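Local coordinates for Nrps/pks (Streptomyces albus, PDB 4OPE), which probably catalyses decarboxylative Claisen condensation as the KS7 ketosynthase domain of OzmH, an "AT-less" type I polyketide synthase in oxazolomycin biosynthesis, at residues T181-A186 / G244-K249; L185-I190 / A263-T268; D166-A171 / G193-A198. All coordinates share one frame; numbering follows the deposited sequence.

Contact 1: residues T181-A186 / G244-K249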
loop_
_atom_site.group_PDB
_atom_site.type_symbol
_atom_site.label_atom_id
_atom_site.label_comp_id
_atom_site.label_asym_id
_atom_site.label_seq_id
_atom_site.Cartn_x
_atom_site.Cartn_y
_atom_site.Cartn_z
ATOM N N THR A 181 4.584 2.416 -8.138
ATOM C CA THR A 181 5.070 2.168 -6.801
ATOM C C THR A 181 5.007 0.651 -6.537
ATOM O O THR A 181 5.929 0.063 -5.949
ATOM C CB THR A 181 4.249 2.916 -5.756
ATOM O OG1 THR A 181 4.491 4.307 -5.868
ATOM C CG2 THR A 181 4.696 2.541 -4.432
ATOM N N ALA A 182 3.913 0.030 -6.981
ATOM C CA ALA A 182 3.768 -1.380 -6.818
ATOM C C ALA A 182 4.829 -2.157 -7.627
ATOM O O ALA A 182 5.465 -3.115 -7.124
ATOM C CB ALA A 182 2.355 -1.793 -7.206
ATOM N N LEU A 183 5.041 -1.758 -8.870
ATOM C CA LEU A 183 6.091 -2.374 -9.635
ATOM C C LEU A 183 7.372 -2.344 -8.858
ATOM O O LEU A 183 8.126 -3.304 -8.897
ATOM C CB LEU A 183 6.327 -1.666 -10.968
ATOM C CG LEU A 183 7.411 -2.268 -11.857
ATOM C CD1 LEU A 183 7.146 -3.692 -12.232
ATOM C CD2 LEU A 183 7.440 -1.470 -13.125
ATOM N N HIS A 184 7.640 -1.217 -8.206
ATOM C CA HIS A 184 8.866 -1.035 -7.476
ATOM C C HIS A 184 8.961 -1.951 -6.285
ATOM O O HIS A 184 9.985 -2.553 -6.074
ATOM C CB HIS A 184 9.006 0.405 -7.070
ATOM C CG HIS A 184 10.081 0.667 -6.081
ATOM N ND1 HIS A 184 11.381 0.898 -6.453
ATOM C CD2 HIS A 184 10.043 0.788 -4.735
ATOM C CE1 HIS A 184 12.103 1.152 -5.376
ATOM N NE2 HIS A 184 11.314 1.093 -4.319
ATOM N N LEU A 185 7.889 -2.116 -5.556
ATOM C CA LEU A 185 7.897 -2.965 -4.397
ATOM C C LEU A 185 7.972 -4.419 -4.789
ATOM O O LEU A 185 8.602 -5.219 -4.087
ATOM C CB LEU A 185 6.648 -2.709 -3.552
ATOM C CG LEU A 185 6.603 -1.394 -2.752
ATOM C CD1 LEU A 185 5.310 -1.275 -1.946
ATOM C CD2 LEU A 185 7.816 -1.283 -1.847
ATOM N N ALA A 186 7.332 -4.767 -5.899
ATOM C CA ALA A 186 7.405 -6.123 -6.403
ATOM C C ALA A 186 8.828 -6.518 -6.817
ATOM O O ALA A 186 9.263 -7.660 -6.581
ATOM C CB ALA A 186 6.470 -6.305 -7.582
ATOM N N GLY A 244 -4.801 -3.189 -14.797
ATOM C CA GLY A 244 -3.673 -3.742 -15.443
ATOM C C GLY A 244 -2.736 -4.432 -14.518
ATOM O O GLY A 244 -2.655 -4.109 -13.351
ATOM N N ALA A 245 -1.999 -5.400 -15.064
ATOM C CA ALA A 245 -1.019 -6.109 -14.277
ATOM C C ALA A 245 0.064 -6.686 -15.168
ATOM O O ALA A 245 -0.183 -7.025 -16.326
ATOM C CB ALA A 245 -1.713 -7.216 -13.509
ATOM N N VAL A 246 1.258 -6.793 -14.604
ATOM C CA VAL A 246 2.350 -7.441 -15.247
ATOM C C VAL A 246 2.831 -8.552 -14.332
ATOM O O VAL A 246 2.585 -8.551 -13.103
ATOM C CB VAL A 246 3.518 -6.465 -15.486
ATOM C CG1 VAL A 246 3.134 -5.384 -16.475
ATOM C CG2 VAL A 246 3.988 -5.817 -14.200
ATOM N N LEU A 247 3.570 -9.492 -14.908
ATOM C CA LEU A 247 4.082 -10.641 -14.120
ATOM C C LEU A 247 5.578 -10.611 -14.173
ATOM O O LEU A 247 6.158 -10.518 -15.253
ATOM C CB LEU A 247 3.545 -11.980 -14.652
ATOM C CG LEU A 247 3.890 -13.200 -13.762
ATOM C CD1 LEU A 247 3.169 -13.153 -12.452
ATOM C CD2 LEU A 247 3.506 -14.482 -14.433
ATOM N N LEU A 248 6.185 -10.690 -12.998
ATOM C CA LEU A 248 7.616 -10.464 -12.830
ATOM C C LEU A 248 8.374 -11.708 -12.355
ATOM O O LEU A 248 7.821 -12.566 -11.661
ATOM C CB LEU A 248 7.816 -9.335 -11.837
ATOM C CG LEU A 248 7.111 -8.021 -12.191
ATOM C CD1 LEU A 248 6.945 -7.147 -10.956
ATOM C CD2 LEU A 248 7.900 -7.276 -13.251
ATOM N N LYS A 249 9.641 -11.782 -12.735
ATOM C CA LYS A 249 10.464 -12.997 -12.600
ATOM C C LYS A 249 11.935 -12.592 -12.673
ATOM O O LYS A 249 12.255 -11.619 -13.345
ATOM C CB LYS A 249 10.209 -13.899 -13.803
ATOM C CG LYS A 249 9.910 -15.359 -13.551
ATOM C CD LYS A 249 8.954 -15.865 -14.607
ATOM C CE LYS A 249 8.412 -17.262 -14.305
ATOM N NZ LYS A 249 7.009 -17.412 -14.828
#

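Contact 2: residues L185-I190 / A263-T268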
loop_
_atom_site.group_PDB
_atom_site.type_symbol
_atom_site.label_atom_id
_atom_site.label_comp_id
_atom_site.label_asym_id
_atom_site.label_seq_id
_atom_site.Cartn_x
_atom_site.Cartn_y
_atom_site.Cartn_z
ATOM N N LEU A 185 7.889 -2.116 -5.556
ATOM C CA LEU A 185 7.897 -2.965 -4.397
ATOM C C LEU A 185 7.972 -4.419 -4.789
ATOM O O LEU A 185 8.602 -5.219 -4.087
ATOM C CB LEU A 185 6.648 -2.709 -3.552
ATOM C CG LEU A 185 6.603 -1.394 -2.752
ATOM C CD1 LEU A 185 5.310 -1.275 -1.946
ATOM C CD2 LEU A 185 7.816 -1.283 -1.847
ATOM N N ALA A 186 7.332 -4.767 -5.899
ATOM C CA ALA A 186 7.405 -6.123 -6.403
ATOM C C ALA A 186 8.828 -6.518 -6.817
ATOM O O ALA A 186 9.263 -7.660 -6.581
ATOM C CB ALA A 186 6.470 -6.305 -7.582
ATOM N N CYS A 187 9.542 -5.592 -7.450
ATOM C CA CYS A 187 10.894 -5.856 -7.878
ATOM C C CYS A 187 11.790 -6.031 -6.688
ATOM O O CYS A 187 12.630 -6.937 -6.692
ATOM C CB CYS A 187 11.416 -4.749 -8.747
ATOM S SG CYS A 187 10.634 -4.738 -10.379
ATOM N N ARG A 188 11.606 -5.243 -5.641
ATOM C CA ARG A 188 12.511 -5.384 -4.514
ATOM C C ARG A 188 12.153 -6.593 -3.683
ATOM O O ARG A 188 13.013 -7.177 -3.068
ATOM C CB ARG A 188 12.569 -4.127 -3.665
ATOM C CG ARG A 188 13.163 -2.922 -4.416
ATOM C CD ARG A 188 14.698 -2.875 -4.405
ATOM N NE ARG A 188 15.205 -1.572 -3.944
ATOM C CZ ARG A 188 15.531 -0.539 -4.729
ATOM N NH1 ARG A 188 15.396 -0.577 -6.060
ATOM N NH2 ARG A 188 15.981 0.570 -4.169
ATOM N N ALA A 189 10.889 -7.005 -3.690
ATOM C CA ALA A 189 10.498 -8.224 -2.974
ATOM C C ALA A 189 11.194 -9.385 -3.594
ATOM O O ALA A 189 11.674 -10.261 -2.902
ATOM C CB ALA A 189 8.999 -8.442 -3.062
ATOM N N ILE A 190 11.252 -9.404 -4.914
ATOM C CA ILE A 190 11.916 -10.504 -5.589
ATOM C C ILE A 190 13.429 -10.499 -5.279
ATOM O O ILE A 190 13.924 -11.486 -4.860
ATOM C CB ILE A 190 11.621 -10.516 -7.094
ATOM C CG1 ILE A 190 10.127 -10.810 -7.328
ATOM C CG2 ILE A 190 12.490 -11.550 -7.782
ATOM C CD1 ILE A 190 9.645 -10.579 -8.744
ATOM N N ALA A 263 10.301 -7.434 -21.504
ATOM C CA ALA A 263 11.158 -6.306 -21.190
ATOM C C ALA A 263 11.985 -6.643 -19.963
ATOM O O ALA A 263 11.567 -7.396 -19.080
ATOM C CB ALA A 263 10.328 -5.055 -20.922
ATOM N N VAL A 264 13.164 -6.063 -19.916
ATOM C CA VAL A 264 14.005 -6.154 -18.756
ATOM C C VAL A 264 13.793 -4.886 -17.984
ATOM O O VAL A 264 13.903 -3.775 -18.552
ATOM C CB VAL A 264 15.488 -6.191 -19.170
ATOM C CG1 VAL A 264 16.390 -6.177 -17.954
ATOM C CG2 VAL A 264 15.745 -7.399 -20.043
ATOM N N VAL A 265 13.529 -5.043 -16.691
ATOM C CA VAL A 265 13.390 -3.921 -15.808
ATOM C C VAL A 265 14.755 -3.461 -15.327
ATOM O O VAL A 265 15.271 -3.976 -14.351
ATOM C CB VAL A 265 12.530 -4.310 -14.630
ATOM C CG1 VAL A 265 12.404 -3.137 -13.631
ATOM C CG2 VAL A 265 11.155 -4.718 -15.168
ATOM N N ARG A 266 15.335 -2.497 -16.029
ATOM C CA ARG A 266 16.682 -2.041 -15.709
ATOM C C ARG A 266 16.778 -1.368 -14.336
ATOM O O ARG A 266 17.710 -1.617 -13.597
ATOM C CB ARG A 266 17.216 -1.125 -16.820
ATOM C CG ARG A 266 17.579 -1.873 -18.133
ATOM C CD ARG A 266 19.023 -2.384 -18.186
ATOM N NE ARG A 266 20.005 -1.280 -18.223
ATOM C CZ ARG A 266 20.359 -0.585 -19.317
ATOM N NH1 ARG A 266 19.841 -0.883 -20.507
ATOM N NH2 ARG A 266 21.248 0.409 -19.235
ATOM N N SER A 267 15.808 -0.529 -14.005
ATOM C CA SER A 267 15.730 0.107 -12.700
ATOM C C SER A 267 14.316 0.639 -12.361
ATOM O O SER A 267 13.459 0.859 -13.243
ATOM C CB SER A 267 16.734 1.265 -12.600
ATOM O OG SER A 267 16.277 2.438 -13.277
ATOM N N THR A 268 14.095 0.801 -11.057
ATOM C CA THR A 268 12.929 1.513 -10.555
ATOM C C THR A 268 13.316 2.443 -9.416
ATOM O O THR A 268 14.253 2.172 -8.681
ATOM C CB THR A 268 11.786 0.589 -10.060
ATOM O OG1 THR A 268 12.230 -0.173 -8.942
ATOM C CG2 THR A 268 11.353 -0.336 -11.150
#

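Contact 3: residues D166-A171 / G193-A198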
loop_
_atom_site.group_PDB
_atom_site.type_symbol
_atom_site.label_atom_id
_atom_site.label_comp_id
_atom_site.label_asym_id
_atom_site.label_seq_id
_atom_site.Cartn_x
_atom_site.Cartn_y
_atom_site.Cartn_z
ATOM N N ASP A 166 1.255 -17.215 -2.076
ATOM C CA ASP A 166 1.538 -17.142 -0.640
ATOM C C ASP A 166 2.782 -16.308 -0.359
ATOM O O ASP A 166 3.369 -16.379 0.678
ATOM C CB ASP A 166 1.561 -18.549 -0.003
ATOM C CG ASP A 166 2.692 -19.444 -0.522
ATOM O OD1 ASP A 166 3.520 -19.003 -1.379
ATOM O OD2 ASP A 166 2.744 -20.617 -0.044
ATOM N N GLY A 167 3.158 -15.492 -1.321
ATOM C CA GLY A 167 4.069 -14.396 -1.079
ATOM C C GLY A 167 3.343 -13.213 -0.468
ATOM O O GLY A 167 2.154 -13.290 -0.113
ATOM N N PRO A 168 4.054 -12.102 -0.337
ATOM C CA PRO A 168 3.486 -10.850 0.123
ATOM C C PRO A 168 2.231 -10.523 -0.633
ATOM O O PRO A 168 2.181 -10.704 -1.854
ATOM C CB PRO A 168 4.557 -9.828 -0.229
ATOM C CG PRO A 168 5.812 -10.594 -0.332
ATOM C CD PRO A 168 5.442 -11.963 -0.798
ATOM N N SER A 169 1.232 -10.041 0.072
ATOM C CA SER A 169 -0.031 -9.631 -0.545
ATOM C C SER A 169 -0.376 -8.238 -0.025
ATOM O O SER A 169 -0.865 -8.110 1.043
ATOM C CB SER A 169 -1.187 -10.647 -0.237
ATOM O OG SER A 169 -2.458 -10.274 -0.827
ATOM N N ILE A 170 -0.147 -7.205 -0.823
ATOM C CA ILE A 170 -0.187 -5.838 -0.358
ATOM C C ILE A 170 -0.925 -4.938 -1.299
ATOM O O ILE A 170 -0.641 -4.949 -2.487
ATOM C CB ILE A 170 1.250 -5.303 -0.306
ATOM C CG1 ILE A 170 2.109 -6.235 0.561
ATOM C CG2 ILE A 170 1.245 -3.864 0.223
ATOM C CD1 ILE A 170 3.557 -5.801 0.697
ATOM N N ALA A 171 -1.835 -4.133 -0.798
ATOM C CA ALA A 171 -2.422 -3.098 -1.615
ATOM C C ALA A 171 -1.837 -1.784 -1.174
ATOM O O ALA A 171 -1.463 -1.607 -0.005
ATOM C CB ALA A 171 -3.927 -3.067 -1.484
ATOM N N GLY A 193 14.137 -11.566 -1.701
ATOM C CA GLY A 193 13.734 -12.904 -1.298
ATOM C C GLY A 193 12.348 -13.082 -0.699
ATOM O O GLY A 193 12.013 -14.176 -0.301
ATOM N N ASP A 194 11.523 -12.043 -0.652
ATOM C CA ASP A 194 10.132 -12.191 -0.197
ATOM C C ASP A 194 9.336 -13.092 -1.145
ATOM O O ASP A 194 8.368 -13.735 -0.747
ATOM C CB ASP A 194 9.452 -10.821 -0.074
ATOM C CG ASP A 194 10.048 -9.947 1.043
ATOM O OD1 ASP A 194 10.642 -10.523 1.997
ATOM O OD2 ASP A 194 9.908 -8.687 0.986
ATOM N N CYS A 195 9.740 -13.149 -2.401
ATOM C CA CYS A 195 9.119 -14.059 -3.318
ATOM C C CYS A 195 10.012 -14.256 -4.550
ATOM O O CYS A 195 11.114 -13.734 -4.579
ATOM C CB CYS A 195 7.713 -13.568 -3.693
ATOM S SG CYS A 195 7.649 -11.881 -4.335
ATOM N N GLU A 196 9.564 -15.070 -5.510
ATOM C CA GLU A 196 10.363 -15.383 -6.703
ATOM C C GLU A 196 9.714 -14.862 -7.936
ATOM O O GLU A 196 10.376 -14.582 -8.907
ATOM C CB GLU A 196 10.575 -16.904 -6.851
ATOM C CG GLU A 196 11.381 -17.523 -5.701
ATOM C CD GLU A 196 10.914 -18.937 -5.334
ATOM O OE1 GLU A 196 11.336 -19.919 -5.996
ATOM O OE2 GLU A 196 10.123 -19.075 -4.369
ATOM N N VAL A 197 8.402 -14.783 -7.896
ATOM C CA VAL A 197 7.605 -14.279 -8.965
ATOM C C VAL A 197 6.682 -13.285 -8.313
ATOM O O VAL A 197 6.370 -13.453 -7.118
ATOM C CB VAL A 197 6.797 -15.415 -9.563
ATOM C CG1 VAL A 197 5.762 -14.893 -10.550
ATOM C CG2 VAL A 197 7.735 -16.376 -10.241
ATOM N N ALA A 198 6.280 -12.242 -9.051
ATOM C CA ALA A 198 5.342 -11.240 -8.490
ATOM C C ALA A 198 4.304 -10.716 -9.459
ATOM O O ALA A 198 4.582 -10.548 -10.630
ATOM C CB ALA A 198 6.125 -10.070 -7.932
#

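Contact 1: residues T181-A186 / G244-K249
Leu183 and Leu248 meet through their branch ends, and Leu248, with Ala186 beside it, carries the apolar seam between helix 181-186 and strand 244-249. The Leu248 methyl CD1 is the hub: it sits 3.5 Å from Ala186 CB and 3.7 Å from Leu183 CD1, so the strand residue reaches two positions one helical turn apart. Its sister methyl also takes part, with Leu248 CD2 3.8 Å from Leu183 CD1, and the two leucine side chains cross at about a right angle rather than lying alongside one another. Leu183 does not start out aimed at the strand. A chi1 of -179° swings its CG away from the backbone N, and CD1 thereby gains the strand, whereas the CB of Ala186 already points there and needs no extension. This is helix-on-sheet packing within the thiolase fold of ketosynthases: helix 178-192 packs on one face of the sheet, and the axes of the two short segments run nearly parallel at 18°, 10.2 Å apart. Such a separation is bridged by apolar side chains alone, and no hydrogen bond spans the two segments. Val246, two residues earlier on the same face, adds a looser touch, its CG2 4.3 Å from Leu183 CD1. Ala186 also rests on Ala198 and Ala200 of the adjoining strand, while Leu248 packs on Ile11 of strand 9-17, on the other flank of strand 242-250.

Contact 2: residues L185-I190 / A263-T268
Cys187 and Val265, together with Arg188 and Thr268, join helix 178-192 to strand 263-272 where the thiolase fold packs its buried helix on the sheet, close to the dimer interface. The apolar half is small. Cys187 SG lies 4.0 Å from Val265 CG1, the branch of the valine that stands anti to its backbone nitrogen (chi1 178°), and Ile9 and Ile11 of the strand alongside pack against the cysteine and the valine respectively. A classic beta bulge at Arg266 and Ser267, which together face Ile432, lets Val265 and Thr268, three residues apart, each direct CB toward the helix. At the polar end, the Arg188 chain bends at its second and third torsions and brings NH1 to 4.0 Å from Thr268 O, too far for a hydrogen bond. The stronger ties lie elsewhere: Arg188 NH2 forms a salt bridge with Asp194 of the second subunit, and Thr268 OG1 is hydrogen-bonded to His184 ND1. Across the two segments, then, contact is by packing and loose polar proximity. Because the guanidinium groups of Arg191 and Arg297 lie close to that of Arg188, the Asp194 carboxylate of the second subunit probably offsets a cluster of positive charge.

Contact 3: residues D166-A171 / G193-A198
Gly167 and Pro168 pack against Asp194 and Cys195 where the chain enters the two parallel strands of a beta-alpha-beta crossover: the lead-in to strand 169-173 meets the turn between helix 178-192 and strand 197-204, and strand 121-126 lies between the two strands in the sheet. Gly167 is the first residue to touch, its CA 5.5 Å from the CA of Cys195 and 4.4 Å from Asp194 O. With no side chain of its own, it lets the two backbones come together at this point. Pro168 makes the main contact, and its ring presents two carbons. CD comes 3.4 Å from Asp194 O and 4.0 Å from Cys195 CB; CG touches Asp194 CB at 3.7 Å, the ring and the aspartate side chain crossing at about a right angle. Cys195 holds SG between its backbone N and carbonyl carbon (chi1 54°), which sets the sulfur 4.2 Å from Pro168 CD. No hydrogen bond links the two segments, and the contact rests on packing round the proline ring. From here the chain runs as a strand through Ser169 and Ile170 to Ala171, which joins an antiparallel ladder with a strand of the second subunit, so the sheet continues through the dimer. On the facing segment, Gly193 ends the crossover helix in a Schellman motif, and the carboxylate of Asp194 just beyond it is held from the other subunit: OD1 by Arg297 NH2 in a salt bridge, OD2 by His184 NE2 in a hydrogen bond.

Helix 178-192 unites the three sites: contacts 1 and 2 use successive parts of it, sharing Leu185 and Ala186, and contact 3 joins the loops and strand ends that precede and follow it. The centres of contact 1 and contact 2 lie about 7 Å apart. Contact 3 is centred about 10 Å from the centre of contact 1. It is about 13 Å from the centre of contact 2. Leu248 CB packs 3.8 Å from Ile190 CD1 between contacts 1 and 2. Leu248 N to Ala198 O, 2.9 Å, is a probable hydrogen bond within the sheet between contacts 1 and 3, and Ile190 CD1 packs 3.6 Å from Ala198 CB between contacts 2 and 3. In ketosynthases of this fold, the nucleophilic cysteine sits near the start of such a helix.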